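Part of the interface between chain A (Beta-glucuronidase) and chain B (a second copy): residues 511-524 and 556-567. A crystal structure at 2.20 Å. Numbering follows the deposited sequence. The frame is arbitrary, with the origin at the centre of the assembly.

Chain A 511-524: TIAGLHKLPEVIFS
Chain B 556-567: FMTAFGLKRVDG

Two loops, neither with regular helix or strand, bury 565 Å² between them; their closest CA atoms are F523(A) CA and V565(B) CA, 6.3 Å apart. In chain A, type II turns span I512(A) to L515(A) and V521(A) to S524(A), and I512(A) N donates to F523(A) O (2.8 Å), joining them. F523(A), at phi/psi 83/−15, points its CB toward chain B; with chi1 m (−62°) and chi2 −78°, one ring face receives V565(B) CA in a CH-pi contact, 4.2 Å from the centroid. The ring edge meets L562(B) O (3.5 Å from F523(A) CZ) and G561(B) O, carbonyls of the type I turn G561(B) to R564(B). V565(B), chi1 t, sets CG1 3.7 Å from I512(A) CG1 (chi1 m, chi2 m) and near L515(A) CD1 (chi1 t, chi2 t), so its buried methyl has apolar neighbours. I522(A), chi1 p and chi2 t, extends CD1 to 4.1 Å from L562(B) CD2, while V521(A) CG1 (chi1 m) lies 3.6 Å from F560(B) CE1 (chi1 m). The one direct hydrogen bond across the stretches is part of a salt bridge: K517(A), chi1 −141° and then t, t, t, is long and nearly extended, carrying NZ to 3.0 Å from D566(B) OD1. D566(B), phi/psi 46/45 and chi1 t, also accepts at OD2 from a water that accepts from K517(A) NZ, bridging the same charged pair.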

# COMPACT_ATOMS: atom_id res chain seq x y z
N THR A 511 -4.89 -10.27 6.79
CA THR A 511 -3.70 -9.44 6.97
C THR A 511 -3.46 -8.63 5.71
O THR A 511 -3.30 -9.21 4.62
CB THR A 511 -2.49 -10.33 7.26
OG1 THR A 511 -2.79 -11.14 8.40
CG2 THR A 511 -1.23 -9.48 7.52
N ILE A 512 -3.46 -7.30 5.83
CA ILE A 512 -3.18 -6.44 4.69
C ILE A 512 -1.67 -6.20 4.66
O ILE A 512 -1.10 -5.68 5.62
CB ILE A 512 -3.95 -5.12 4.77
CG1 ILE A 512 -5.44 -5.36 5.10
CG2 ILE A 512 -3.78 -4.33 3.46
CD1 ILE A 512 -6.17 -6.10 4.01
N ALA A 513 -1.02 -6.63 3.57
CA ALA A 513 0.41 -6.37 3.40
C ALA A 513 0.68 -4.87 3.54
O ALA A 513 0.01 -4.05 2.91
CB ALA A 513 0.87 -6.88 2.03
N GLY A 514 1.64 -4.52 4.39
CA GLY A 514 1.95 -3.12 4.59
C GLY A 514 1.21 -2.45 5.72
O GLY A 514 1.57 -1.32 6.08
N LEU A 515 0.19 -3.09 6.28
CA LEU A 515 -0.50 -2.57 7.44
C LEU A 515 0.27 -3.02 8.68
O LEU A 515 0.24 -4.20 9.04
CB LEU A 515 -1.95 -3.08 7.45
CG LEU A 515 -2.95 -2.23 8.25
CD1 LEU A 515 -4.36 -2.75 8.04
CD2 LEU A 515 -2.62 -2.20 9.72
N HIS A 516 0.97 -2.07 9.32
CA HIS A 516 1.74 -2.31 10.54
C HIS A 516 1.16 -1.48 11.68
O HIS A 516 0.72 -0.35 11.46
CB HIS A 516 3.23 -1.90 10.38
CG HIS A 516 3.97 -2.61 9.28
ND1 HIS A 516 4.59 -3.82 9.47
CD2 HIS A 516 4.22 -2.24 8.00
CE1 HIS A 516 5.19 -4.18 8.34
NE2 HIS A 516 4.97 -3.24 7.43
N LYS A 517 1.19 -2.02 12.90
CA LYS A 517 0.77 -1.22 14.03
C LYS A 517 1.41 -1.72 15.31
O LYS A 517 1.60 -2.93 15.51
CB LYS A 517 -0.76 -1.19 14.19
CG LYS A 517 -1.24 0.21 14.60
CD LYS A 517 -2.71 0.47 14.37
CE LYS A 517 -3.05 1.93 14.80
NZ LYS A 517 -4.52 2.23 14.83
N LEU A 518 1.72 -0.77 16.19
CA LEU A 518 2.33 -1.07 17.48
C LEU A 518 1.58 -0.29 18.54
O LEU A 518 1.65 0.95 18.56
CB LEU A 518 3.82 -0.73 17.46
CG LEU A 518 4.56 -0.79 18.80
CD1 LEU A 518 4.50 -2.19 19.41
CD2 LEU A 518 6.00 -0.35 18.59
N PRO A 519 0.82 -0.95 19.43
CA PRO A 519 0.54 -2.39 19.53
C PRO A 519 -0.24 -2.94 18.33
O PRO A 519 -0.94 -2.18 17.66
CB PRO A 519 -0.31 -2.52 20.80
CG PRO A 519 -0.38 -1.15 21.40
CD PRO A 519 -0.00 -0.16 20.36
N GLU A 520 -0.17 -4.25 18.11
CA GLU A 520 -0.73 -4.82 16.89
C GLU A 520 -2.25 -4.77 16.92
O GLU A 520 -2.87 -4.66 17.97
CB GLU A 520 -0.27 -6.28 16.70
CG GLU A 520 -0.78 -7.25 17.73
CD GLU A 520 -0.03 -7.11 19.07
OE1 GLU A 520 1.17 -7.42 19.14
OE2 GLU A 520 -0.65 -6.67 20.06
N VAL A 521 -2.85 -4.84 15.72
CA VAL A 521 -4.30 -4.87 15.58
C VAL A 521 -4.67 -5.85 14.48
O VAL A 521 -3.88 -6.12 13.56
CB VAL A 521 -4.91 -3.48 15.26
CG1 VAL A 521 -4.56 -2.42 16.34
CG2 VAL A 521 -4.48 -3.02 13.88
N ILE A 522 -5.89 -6.38 14.57
CA ILE A 522 -6.36 -7.27 13.51
C ILE A 522 -6.22 -6.55 12.18
O ILE A 522 -6.36 -5.33 12.09
CB ILE A 522 -7.81 -7.72 13.77
CG1 ILE A 522 -8.75 -6.52 13.81
CG2 ILE A 522 -7.88 -8.54 15.05
CD1 ILE A 522 -10.25 -6.88 13.93
N PHE A 523 -5.85 -7.32 11.15
CA PHE A 523 -5.48 -6.94 9.79
C PHE A 523 -4.02 -6.53 9.67
O PHE A 523 -3.51 -6.47 8.54
CB PHE A 523 -6.36 -5.83 9.19
CG PHE A 523 -7.79 -6.21 9.06
CD1 PHE A 523 -8.21 -7.03 8.01
CD2 PHE A 523 -8.72 -5.79 10.00
CE1 PHE A 523 -9.54 -7.41 7.89
CE2 PHE A 523 -10.06 -6.16 9.89
CZ PHE A 523 -10.47 -6.96 8.84
N SER A 524 -3.31 -6.26 10.75
CA SER A 524 -1.90 -5.91 10.65
C SER A 524 -1.04 -7.15 10.49
O SER A 524 -1.44 -8.26 10.85
CB SER A 524 -1.44 -5.14 11.90
OG SER A 524 -1.39 -5.98 13.03
N PHE B 556 -10.96 7.19 9.87
CA PHE B 556 -10.87 7.41 11.32
C PHE B 556 -10.89 6.08 12.05
O PHE B 556 -11.27 5.05 11.49
CB PHE B 556 -12.01 8.31 11.83
CG PHE B 556 -13.37 7.72 11.63
CD1 PHE B 556 -13.96 6.93 12.62
CD2 PHE B 556 -14.09 7.98 10.45
CE1 PHE B 556 -15.22 6.38 12.43
CE2 PHE B 556 -15.36 7.44 10.26
CZ PHE B 556 -15.94 6.65 11.24
N MET B 557 -10.52 6.10 13.32
CA MET B 557 -10.36 4.86 14.07
C MET B 557 -11.69 4.40 14.63
O MET B 557 -12.55 5.21 14.98
CB MET B 557 -9.35 5.01 15.21
CG MET B 557 -8.00 4.35 14.93
SD MET B 557 -8.05 2.57 14.60
CE MET B 557 -8.34 1.90 16.23
N THR B 558 -11.85 3.08 14.72
CA THR B 558 -13.04 2.45 15.28
C THR B 558 -12.63 1.38 16.27
O THR B 558 -11.49 0.90 16.28
CB THR B 558 -13.91 1.77 14.21
OG1 THR B 558 -13.21 0.62 13.71
CG2 THR B 558 -14.23 2.71 13.05
N ALA B 559 -13.58 0.97 17.11
CA ALA B 559 -13.41 -0.26 17.86
C ALA B 559 -13.12 -1.41 16.89
O ALA B 559 -13.54 -1.39 15.73
CB ALA B 559 -14.66 -0.55 18.70
N PHE B 560 -12.35 -2.39 17.36
CA PHE B 560 -11.92 -3.47 16.48
C PHE B 560 -13.10 -4.33 16.05
O PHE B 560 -13.98 -4.63 16.85
CB PHE B 560 -10.87 -4.35 17.17
CG PHE B 560 -9.74 -3.59 17.74
CD1 PHE B 560 -8.97 -2.78 16.92
CD2 PHE B 560 -9.46 -3.66 19.09
CE1 PHE B 560 -7.92 -2.04 17.46
CE2 PHE B 560 -8.42 -2.93 19.63
CZ PHE B 560 -7.65 -2.12 18.81
N GLY B 561 -13.09 -4.74 14.77
CA GLY B 561 -14.12 -5.61 14.22
C GLY B 561 -13.77 -6.02 12.81
O GLY B 561 -13.02 -5.34 12.11
N LEU B 562 -14.36 -7.14 12.39
CA LEU B 562 -13.94 -7.78 11.14
C LEU B 562 -14.34 -7.01 9.88
O LEU B 562 -13.94 -7.40 8.77
CB LEU B 562 -14.50 -9.20 11.09
CG LEU B 562 -14.03 -10.14 12.21
CD1 LEU B 562 -14.19 -11.61 11.81
CD2 LEU B 562 -12.60 -9.89 12.58
N LYS B 563 -15.13 -5.96 10.01
CA LYS B 563 -15.48 -5.12 8.88
C LYS B 563 -14.71 -3.82 8.85
O LYS B 563 -14.97 -2.97 7.98
CB LYS B 563 -16.98 -4.81 8.88
CG LYS B 563 -17.84 -6.02 8.60
CD LYS B 563 -19.31 -5.63 8.57
CE LYS B 563 -20.22 -6.82 8.86
NZ LYS B 563 -21.33 -6.43 9.79
N ARG B 564 -13.76 -3.64 9.77
CA ARG B 564 -13.08 -2.36 10.00
C ARG B 564 -11.57 -2.57 9.80
O ARG B 564 -10.88 -3.01 10.72
CB ARG B 564 -13.41 -1.85 11.40
CG ARG B 564 -14.91 -1.47 11.62
CD ARG B 564 -15.32 -0.30 10.69
NE ARG B 564 -16.64 0.31 10.95
CZ ARG B 564 -17.62 0.38 10.04
NH1 ARG B 564 -17.44 -0.13 8.83
NH2 ARG B 564 -18.78 0.96 10.35
N VAL B 565 -11.07 -2.28 8.59
CA VAL B 565 -9.65 -2.50 8.26
C VAL B 565 -8.83 -1.38 8.90
O VAL B 565 -8.69 -0.30 8.34
CB VAL B 565 -9.43 -2.55 6.74
CG1 VAL B 565 -8.00 -2.97 6.43
CG2 VAL B 565 -10.38 -3.54 6.07
N ASP B 566 -8.28 -1.64 10.09
CA ASP B 566 -7.64 -0.58 10.89
C ASP B 566 -8.52 0.67 10.95
O ASP B 566 -8.06 1.80 10.78
CB ASP B 566 -6.24 -0.24 10.36
CG ASP B 566 -5.42 0.60 11.36
OD1 ASP B 566 -5.72 0.57 12.58
OD2 ASP B 566 -4.48 1.30 10.93
N GLY B 567 -9.81 0.46 11.20
CA GLY B 567 -10.76 1.54 11.39
C GLY B 567 -11.73 1.67 10.23
O GLY B 567 -11.94 0.76 9.43
O HOH W 1 -1.79 1.69 11.27
O HOH W 2 -4.63 3.84 12.15
O HOH W 3 -7.90 -3.06 12.83